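Local coordinates for glycosyl hydrolases family 2, sugar binding domain protein (Bacteroides uniformis str. 3978 T3 ii, PDB 6D1P) that is a gut bacterial beta-glucuronidase of glycoside hydrolase family 2 that probably hydrolyses O-glycosidic bonds, at residues E349-K354 against D377-L382; I371-C376 against R415-V420; D516-R521 against R773-A778. One frame throughout, in Å; residues are numbered along the deposited sequence.

Contact 1: residues E349-K354 against D377-L382; sequences EMQQIK and DELGLL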
loop_
_atom_site.group_PDB
_atom_site.type_symbol
_atom_site.label_atom_id
_atom_site.label_comp_id
_atom_site.label_asym_id
_atom_site.label_seq_id
_atom_site.Cartn_x
_atom_site.Cartn_y
_atom_site.Cartn_z
ATOM N N GLU A 349 4.246 25.249 17.815
ATOM C CA GLU A 349 4.962 25.689 16.619
ATOM C C GLU A 349 4.766 27.176 16.375
ATOM O O GLU A 349 5.727 27.903 16.095
ATOM C CB GLU A 349 4.508 24.876 15.408
ATOM C CG GLU A 349 4.974 25.421 14.059
ATOM C CD GLU A 349 4.354 24.648 12.886
ATOM O OE1 GLU A 349 3.576 23.690 13.166
ATOM O OE2 GLU A 349 4.627 24.995 11.704
ATOM N N MET A 350 3.526 27.648 16.467
ATOM C CA MET A 350 3.273 29.072 16.260
ATOM C C MET A 350 4.029 29.918 17.285
ATOM O O MET A 350 4.637 30.937 16.930
ATOM C CB MET A 350 1.768 29.348 16.296
ATOM C CG MET A 350 0.972 28.585 15.233
ATOM S SD MET A 350 1.644 28.775 13.562
ATOM C CE MET A 350 1.484 30.540 13.325
ATOM N N GLN A 351 4.063 29.478 18.550
ATOM C CA GLN A 351 4.890 30.167 19.543
ATOM C C GLN A 351 6.352 30.191 19.125
ATOM O O GLN A 351 7.023 31.218 19.264
ATOM C CB GLN A 351 4.747 29.514 20.924
ATOM C CG GLN A 351 3.770 30.227 21.845
ATOM C CD GLN A 351 3.573 29.516 23.178
ATOM O OE1 GLN A 351 4.535 29.277 23.925
ATOM N NE2 GLN A 351 2.313 29.183 23.490
ATOM N N GLN A 352 6.866 29.074 18.613
ATOM C CA GLN A 352 8.259 29.041 18.188
ATOM C C GLN A 352 8.521 30.076 17.099
ATOM O O GLN A 352 9.589 30.707 17.061
ATOM C CB GLN A 352 8.607 27.639 17.693
ATOM C CG GLN A 352 10.055 27.208 17.889
ATOM C CD GLN A 352 10.295 25.778 17.374
ATOM O OE1 GLN A 352 9.471 25.235 16.643
ATOM N NE2 GLN A 352 11.422 25.180 17.748
ATOM N N ILE A 353 7.543 30.264 16.211
ATOM C CA ILE A 353 7.661 31.241 15.137
ATOM C C ILE A 353 7.628 32.654 15.709
ATOM O O ILE A 353 8.509 33.478 15.424
ATOM C CB ILE A 353 6.542 31.018 14.099
ATOM C CG1 ILE A 353 6.723 29.652 13.425
ATOM C CG2 ILE A 353 6.496 32.161 13.095
ATOM C CD1 ILE A 353 5.731 29.341 12.350
ATOM N N LYS A 354 6.604 32.947 16.520
ATOM C CA LYS A 354 6.502 34.249 17.170
ATOM C C LYS A 354 7.782 34.596 17.925
ATOM O O LYS A 354 8.307 35.704 17.795
ATOM C CB LYS A 354 5.301 34.268 18.113
ATOM C CG LYS A 354 5.146 35.592 18.849
ATOM C CD LYS A 354 4.683 36.694 17.913
ATOM C CE LYS A 354 4.621 38.043 18.637
ATOM N NZ LYS A 354 3.846 39.027 17.826
ATOM N N ASP A 377 -4.068 35.634 14.904
ATOM C CA ASP A 377 -4.788 36.700 15.587
ATOM C C ASP A 377 -4.240 36.944 16.993
ATOM O O ASP A 377 -4.083 38.096 17.421
ATOM C CB ASP A 377 -6.271 36.361 15.654
ATOM C CG ASP A 377 -6.955 36.520 14.320
ATOM O OD1 ASP A 377 -6.288 36.945 13.362
ATOM O OD2 ASP A 377 -8.162 36.224 14.212
ATOM N N GLU A 378 -3.932 35.872 17.726
ATOM C CA GLU A 378 -3.656 35.997 19.149
ATOM C C GLU A 378 -2.196 36.328 19.449
ATOM O O GLU A 378 -1.916 37.163 20.317
ATOM C CB GLU A 378 -4.082 34.710 19.852
ATOM C CG GLU A 378 -3.634 34.587 21.288
ATOM C CD GLU A 378 -3.757 33.148 21.807
ATOM O OE1 GLU A 378 -4.686 32.411 21.377
ATOM O OE2 GLU A 378 -2.911 32.751 22.638
ATOM N N LEU A 379 -1.253 35.702 18.757
ATOM C CA LEU A 379 0.143 36.011 19.013
ATOM C C LEU A 379 0.610 37.242 18.270
ATOM O O LEU A 379 1.594 37.871 18.680
ATOM C CB LEU A 379 1.029 34.839 18.610
ATOM C CG LEU A 379 0.660 33.485 19.212
ATOM C CD1 LEU A 379 1.558 32.371 18.625
ATOM C CD2 LEU A 379 0.749 33.546 20.733
ATOM N N GLY A 380 -0.041 37.587 17.173
ATOM C CA GLY A 380 0.403 38.740 16.424
ATOM C C GLY A 380 1.221 38.364 15.213
ATOM O O GLY A 380 2.435 38.588 15.169
ATOM N N LEU A 381 0.550 37.789 14.216
ATOM C CA LEU A 381 1.179 37.421 12.956
ATOM C C LEU A 381 0.237 37.809 11.839
ATOM O O LEU A 381 -0.902 37.332 11.796
ATOM C CB LEU A 381 1.481 35.918 12.891
ATOM C CG LEU A 381 2.544 35.394 13.854
ATOM C CD1 LEU A 381 2.725 33.874 13.683
ATOM C CD2 LEU A 381 3.869 36.114 13.653
ATOM N N LEU A 382 0.705 38.673 10.944
ATOM C CA LEU A 382 -0.056 38.959 9.743
ATOM C C LEU A 382 -0.031 37.736 8.823
ATOM O O LEU A 382 0.898 36.921 8.873
ATOM C CB LEU A 382 0.506 40.199 9.048
ATOM C CG LEU A 382 0.170 41.514 9.761
ATOM C CD1 LEU A 382 1.124 42.599 9.356
ATOM C CD2 LEU A 382 -1.256 41.920 9.456
#
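Residues 349-354 are a piece of helix 343-356. Residues 377-382 run from the end of helix 370-379 through a turn into strand 382-386. The two backbones come nearest at Lys354 and Leu379, whose CA atoms are 6.9 Å apart. Gly380 leaves helical geometry with a positive phi of 101°, which favours glycine.

Lys354 makes the polar part of the contact. Its CG is anti to the backbone N (chi1 179°). The chain bends once, at chi2, and is extended beyond. The ammonium thus reaches two successive carbonyls at the end of the helix. Lys354 NZ donates a hydrogen bond to Leu379 O at 2.7 Å, from above the plane of that carbonyl. Lys354 NZ donates a second to Gly380 O at 3.0 Å, here in the carbonyl plane and on a lone pair. Glycine has no side chain to crowd the ammonium. The positive charge sits at the carbonyl end of a helix, where the helix dipole would probably favour it. Pro278 O is a further, weak partner of NZ.

The two segments lie in the TIM-barrel domain. Helices 343-356 and 370-379 are consecutive outer helices of the barrel, linked through strand 360-362.

The rest of the contact is apolar. Leu379 slides past Lys354 in the opposite direction and puts its CD1 3.8 Å from Met350 CB. Leu379 CD1 also lies 3.7 Å from Met350 C. Met350 bends at both chi2 and chi3, so its chain curls and the terminal methyl CE meets Leu381 CD1 at 3.6 Å. These two side chains cross obliquely. Ile353 crosses Leu381 at about a right angle, with CG2 4.2 Å from Leu381 CD1. Ile353 also packs on Ile361 of strand 360-362, and Met350 on Cys376 of the neighbouring helix.

Contact 2: residues I371-C376 against R415-V420; sequences IILRLC and RNHPSV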
loop_
_atom_site.group_PDB
_atom_site.type_symbol
_atom_site.label_atom_id
_atom_site.label_comp_id
_atom_site.label_asym_id
_atom_site.label_seq_id
_atom_site.Cartn_x
_atom_site.Cartn_y
_atom_site.Cartn_z
ATOM N N ILE A 371 -7.347 26.849 13.694
ATOM C CA ILE A 371 -6.507 26.984 14.879
ATOM C C ILE A 371 -5.298 27.847 14.575
ATOM O O ILE A 371 -4.844 28.625 15.425
ATOM C CB ILE A 371 -6.090 25.595 15.399
ATOM C CG1 ILE A 371 -7.336 24.760 15.678
ATOM C CG2 ILE A 371 -5.264 25.721 16.656
ATOM C CD1 ILE A 371 -7.063 23.300 15.893
ATOM N N ILE A 372 -4.756 27.730 13.362
ATOM C CA ILE A 372 -3.600 28.543 12.994
ATOM C C ILE A 372 -3.996 30.008 12.873
ATOM O O ILE A 372 -3.259 30.905 13.298
ATOM C CB ILE A 372 -2.983 28.017 11.690
ATOM C CG1 ILE A 372 -2.580 26.535 11.842
ATOM C CG2 ILE A 372 -1.834 28.914 11.257
ATOM C CD1 ILE A 372 -1.388 26.320 12.702
ATOM N N LEU A 373 -5.169 30.268 12.293
ATOM C CA LEU A 373 -5.648 31.638 12.142
ATOM C C LEU A 373 -5.861 32.289 13.503
ATOM O O LEU A 373 -5.407 33.415 13.745
ATOM C CB LEU A 373 -6.941 31.642 11.321
ATOM C CG LEU A 373 -6.829 31.506 9.798
ATOM C CD1 LEU A 373 -6.299 32.810 9.250
ATOM C CD2 LEU A 373 -5.948 30.318 9.313
ATOM N N ARG A 374 -6.543 31.582 14.413
ATOM C CA ARG A 374 -6.704 32.098 15.768
ATOM C C ARG A 374 -5.353 32.374 16.413
ATOM O O ARG A 374 -5.164 33.419 17.043
ATOM C CB ARG A 374 -7.514 31.121 16.613
ATOM C CG ARG A 374 -8.979 31.094 16.264
ATOM C CD ARG A 374 -9.644 29.838 16.798
ATOM N NE ARG A 374 -10.395 29.190 15.732
ATOM C CZ ARG A 374 -10.682 27.895 15.681
ATOM N NH1 ARG A 374 -10.278 27.074 16.654
ATOM N NH2 ARG A 374 -11.362 27.428 14.640
ATOM N N LEU A 375 -4.385 31.470 16.237
ATOM C CA LEU A 375 -3.057 31.719 16.797
ATOM C C LEU A 375 -2.395 32.954 16.184
ATOM O O LEU A 375 -1.684 33.692 16.878
ATOM C CB LEU A 375 -2.180 30.481 16.619
ATOM C CG LEU A 375 -2.502 29.341 17.600
ATOM C CD1 LEU A 375 -2.032 27.970 17.055
ATOM C CD2 LEU A 375 -1.909 29.623 18.987
ATOM N N CYS A 376 -2.618 33.204 14.899
ATOM C CA CYS A 376 -2.055 34.400 14.282
ATOM C C CYS A 376 -2.736 35.654 14.823
ATOM O O CYS A 376 -2.070 36.631 15.184
ATOM C CB CYS A 376 -2.185 34.301 12.756
ATOM S SG CYS A 376 -1.086 33.039 12.032
ATOM N N ARG A 415 -12.634 35.570 6.924
ATOM C CA ARG A 415 -12.607 37.023 6.773
ATOM C C ARG A 415 -12.665 37.779 8.094
ATOM O O ARG A 415 -12.263 38.943 8.134
ATOM C CB ARG A 415 -13.752 37.483 5.903
ATOM C CG ARG A 415 -15.099 37.145 6.449
ATOM C CD ARG A 415 -16.108 37.616 5.450
ATOM N NE ARG A 415 -17.386 36.934 5.520
ATOM C CZ ARG A 415 -18.231 36.907 4.497
ATOM N NH1 ARG A 415 -17.892 37.512 3.368
ATOM N NH2 ARG A 415 -19.392 36.273 4.586
ATOM N N ASN A 416 -13.156 37.171 9.171
ATOM C CA ASN A 416 -13.202 37.875 10.442
ATOM C C ASN A 416 -11.844 37.955 11.124
ATOM O O ASN A 416 -11.718 38.658 12.132
ATOM C CB ASN A 416 -14.205 37.209 11.395
ATOM C CG ASN A 416 -15.643 37.308 10.909
ATOM O OD1 ASN A 416 -15.942 37.989 9.928
ATOM N ND2 ASN A 416 -16.547 36.638 11.612
ATOM N N HIS A 417 -10.830 37.261 10.617
ATOM C CA HIS A 417 -9.532 37.277 11.275
ATOM C C HIS A 417 -8.788 38.555 10.923
ATOM O O HIS A 417 -8.501 38.789 9.742
ATOM C CB HIS A 417 -8.703 36.069 10.880
ATOM C CG HIS A 417 -9.267 34.779 11.371
ATOM N ND1 HIS A 417 -9.126 34.356 12.674
ATOM C CD2 HIS A 417 -9.999 33.830 10.744
ATOM C CE1 HIS A 417 -9.736 33.197 12.829
ATOM N NE2 HIS A 417 -10.272 32.854 11.671
ATOM N N PRO A 418 -8.451 39.397 11.898
ATOM C CA PRO A 418 -7.667 40.593 11.574
ATOM C C PRO A 418 -6.278 40.268 11.072
ATOM O O PRO A 418 -5.697 41.090 10.354
ATOM C CB PRO A 418 -7.624 41.359 12.903
ATOM C CG PRO A 418 -7.791 40.300 13.940
ATOM C CD PRO A 418 -8.727 39.287 13.338
ATOM N N SER A 419 -5.729 39.089 11.401
ATOM C CA SER A 419 -4.375 38.769 10.959
ATOM C C SER A 419 -4.256 38.711 9.440
ATOM O O SER A 419 -3.153 38.887 8.910
ATOM C CB SER A 419 -3.905 37.444 11.575
ATOM O OG SER A 419 -4.695 36.354 11.127
ATOM N N VAL A 420 -5.357 38.493 8.730
ATOM C CA VAL A 420 -5.311 38.223 7.297
ATOM C C VAL A 420 -5.367 39.530 6.521
ATOM O O VAL A 420 -6.340 40.284 6.621
ATOM C CB VAL A 420 -6.458 37.299 6.866
ATOM C CG1 VAL A 420 -6.507 37.224 5.355
ATOM C CG2 VAL A 420 -6.278 35.897 7.485
#
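The imidazole of His417 lies flat against helix 370-379. Leu373 CB sits over the middle of one face of the His417 ring, 3.5 Å from the ring centroid and only 10° off the ring normal. This is a CH-pi contact. The Leu373 side chain crosses the ring at about a right angle, and its CD1 goes on to Val420 CG2 at 3.6 Å.

This is the tight part of the contact. Segment 415-420 is the connection from helix 397-414 to strand 420-432 of the TIM barrel. It makes a type I turn from His417 to Val420, closed by a weak bond from Val420 N to His417 O. The turn brings both His417 and Ser419 to face the helix. Ser419 OG takes the crowded position between its backbone N and carbonyl carbon (chi1 64°). Ser419 OG lies 3.6 Å from Cys376 CB; the Cys376 and Ser419 CA atoms are 6.0 Å apart. Val383 of strand 382-386 touches Cys376, Ser419 and Val420, so this side is closed by the barrel wall.

The other side is looser. Arg374 is exposed, and its side chain touches the ring through its aliphatic CG, 4.1 Å from His417 CE1. The backbone Arg374 N is also close to the ring. The guanidinium is turned 23° from the ring plane. Arg374 NE stays 5.5 Å from His417 NE2.

Asp377, the next residue of helix 370-379, hydrogen-bonds His417 ND1 through OD2 and Ser419 OG through OD1. His414 adds an edge-to-face ring contact with His417. The Asp377 bond fixes the rotation of the imidazole while Leu373 packs on its face. The carboxylate would probably raise the histidine's affinity for a proton; Arg374, if anything, may weakly oppose this.

Contact 3: residues D516-R521 against R773-A778; sequences DSHAGR and RRIQAA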
loop_
_atom_site.group_PDB
_atom_site.type_symbol
_atom_site.label_atom_id
_atom_site.label_comp_id
_atom_site.label_asym_id
_atom_site.label_seq_id
_atom_site.Cartn_x
_atom_site.Cartn_y
_atom_site.Cartn_z
ATOM N N ASP A 516 18.158 25.196 1.261
ATOM C CA ASP A 516 18.201 23.969 2.041
ATOM C C ASP A 516 19.440 23.925 2.921
ATOM O O ASP A 516 20.523 24.381 2.536
ATOM C CB ASP A 516 18.201 22.728 1.131
ATOM C CG ASP A 516 16.886 22.548 0.359
ATOM O OD1 ASP A 516 16.014 21.783 0.820
ATOM O OD2 ASP A 516 16.712 23.183 -0.713
ATOM N N SER A 517 19.282 23.335 4.104
ATOM C CA SER A 517 20.442 22.965 4.895
ATOM C C SER A 517 20.150 21.654 5.613
ATOM O O SER A 517 19.109 21.500 6.252
ATOM C CB SER A 517 20.838 24.070 5.892
ATOM O OG SER A 517 19.795 24.387 6.786
ATOM N N HIS A 518 21.072 20.724 5.477
ATOM C CA HIS A 518 21.076 19.438 6.159
ATOM C C HIS A 518 21.453 19.710 7.606
ATOM O O HIS A 518 22.615 20.003 7.902
ATOM C CB HIS A 518 22.092 18.533 5.472
ATOM C CG HIS A 518 21.984 17.081 5.806
ATOM N ND1 HIS A 518 20.780 16.449 6.030
ATOM C CD2 HIS A 518 22.934 16.115 5.858
ATOM C CE1 HIS A 518 21.000 15.163 6.247
ATOM N NE2 HIS A 518 22.297 14.935 6.148
ATOM N N ALA A 519 20.466 19.670 8.503
ATOM C CA ALA A 519 20.734 19.893 9.917
ATOM C C ALA A 519 21.940 19.079 10.374
ATOM O O ALA A 519 22.056 17.877 10.078
ATOM C CB ALA A 519 19.504 19.535 10.750
ATOM N N GLY A 520 22.876 19.770 11.030
ATOM C CA GLY A 520 24.081 19.168 11.573
ATOM C C GLY A 520 25.245 19.034 10.616
ATOM O O GLY A 520 26.291 18.511 11.016
ATOM N N ARG A 521 25.103 19.458 9.362
ATOM C CA ARG A 521 26.236 19.525 8.441
ATOM C C ARG A 521 26.809 20.947 8.452
ATOM O O ARG A 521 26.048 21.917 8.390
ATOM C CB ARG A 521 25.809 19.118 7.031
ATOM C CG ARG A 521 26.873 19.327 5.974
ATOM C CD ARG A 521 26.317 18.989 4.601
ATOM N NE ARG A 521 26.197 17.543 4.425
ATOM C CZ ARG A 521 25.467 16.967 3.469
ATOM N NH1 ARG A 521 24.781 17.717 2.606
ATOM N NH2 ARG A 521 25.406 15.638 3.377
ATOM N N ARG A 773 15.904 6.279 8.383
ATOM C CA ARG A 773 16.551 5.005 8.079
ATOM C C ARG A 773 17.693 5.166 7.081
ATOM O O ARG A 773 18.674 4.404 7.128
ATOM C CB ARG A 773 15.507 4.036 7.513
ATOM C CG ARG A 773 16.030 2.626 7.321
ATOM C CD ARG A 773 15.053 1.723 6.590
ATOM N NE ARG A 773 15.233 1.774 5.139
ATOM C CZ ARG A 773 16.257 1.214 4.497
ATOM N NH1 ARG A 773 17.208 0.564 5.175
ATOM N NH2 ARG A 773 16.334 1.311 3.175
ATOM N N ARG A 774 17.556 6.107 6.141
ATOM C CA ARG A 774 18.607 6.437 5.185
ATOM C C ARG A 774 18.803 7.947 5.142
ATOM O O ARG A 774 17.840 8.702 4.982
ATOM C CB ARG A 774 18.279 5.912 3.788
ATOM C CG ARG A 774 19.323 6.270 2.765
ATOM C CD ARG A 774 18.818 5.917 1.397
ATOM N NE ARG A 774 18.476 4.510 1.375
ATOM C CZ ARG A 774 17.464 3.981 0.692
ATOM N NH1 ARG A 774 16.666 4.741 -0.054
ATOM N NH2 ARG A 774 17.259 2.678 0.758
ATOM N N ILE A 775 20.052 8.383 5.254
ATOM C CA ILE A 775 20.348 9.802 5.366
ATOM C C ILE A 775 21.805 10.009 4.985
ATOM O O ILE A 775 22.681 9.223 5.364
ATOM C CB ILE A 775 20.028 10.310 6.799
ATOM C CG1 ILE A 775 20.286 11.797 6.959
ATOM C CG2 ILE A 775 20.855 9.586 7.811
ATOM C CD1 ILE A 775 19.804 12.334 8.307
ATOM N N GLN A 776 22.063 11.080 4.239
ATOM C CA GLN A 776 23.441 11.465 3.959
ATOM C C GLN A 776 24.172 11.833 5.242
ATOM O O GLN A 776 23.597 12.441 6.149
ATOM C CB GLN A 776 23.480 12.649 3.008
ATOM C CG GLN A 776 23.105 12.297 1.590
ATOM C CD GLN A 776 23.127 13.532 0.710
ATOM O OE1 GLN A 776 23.715 14.555 1.076
ATOM N NE2 GLN A 776 22.460 13.456 -0.434
ATOM N N ALA A 777 25.447 11.466 5.309
ATOM C CA ALA A 777 26.260 11.785 6.474
ATOM C C ALA A 777 26.434 13.301 6.613
ATOM O O ALA A 777 26.412 14.048 5.631
ATOM C CB ALA A 777 27.619 11.107 6.357
ATOM N N ALA A 778 26.579 13.752 7.857
ATOM C CA ALA A 778 26.764 15.162 8.194
ATOM C C ALA A 778 28.174 15.279 8.760
ATOM O O ALA A 778 28.403 14.938 9.924
ATOM C CB ALA A 778 25.717 15.634 9.192
HETATM O O HOH W 1 28.614 16.242 5.306
HETATM O O HOH W 2 23.933 17.344 -0.594
#
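Residues 516-521 are a loop ending in a type II turn from His518 to Arg521, and this turn meets the end of strand 774-776 and the residues after it, with Arg521 CA 4.4 Å from Ala778 CA. Gly520 holds the third turn position with positive phi, as usual in this turn type.

His518 points its ring edge at the strand. His518 NE2 donates a hydrogen bond to Gln776 O at 2.8 Å, nearly straight (169°), in the ring plane but above the carbonyl plane. Beside it, His518 CE1 touches Ile775 CG1 at 3.5 Å. His518 ND1 is hydrogen-bonded to Gln596 NE2.

The contact joins two domains. The loop follows strand 510-511 of the TIM barrel, and strand 774-776 is an edge strand of a C-terminal antiparallel sheet.

Arg521 extends from the backbone and bends at chi3. Its NH2 serves two acceptors, both near the guanidinium plane. Arg521 NH2 hydrogen-bonds Gln776 OE1 on a lone pair at 3.1 Å. Arg521 NH2 also hydrogen-bonds Ala777 O at 2.9 Å, nearly along the C=O axis. His518 CD2 sits over one guanidinium face. A water links Arg521 NE to Ala777 O. Ala778 CB packs on Gly520 O at 3.5 Å.

Contacts 1 and 2 both use helix 370-379 and lie in the TIM-barrel domain, their centres about 10 Å apart. Their segments alternate along the chain. They meet at Asp377, whose OD1 is also 3.0 Å from Ser419 N, probably a hydrogen bond. Contact 2 is the more buried, and it is apolar and aromatic between its segments. Contact 1 is partly buried and adds a lysine at a helix end. Contact 3, also partly buried, is apart, its centre about 28 Å from that of contact 1. It lies across the chain's centre from contact 2. It joins the barrel to another domain, chiefly through directed polar bonds and waters.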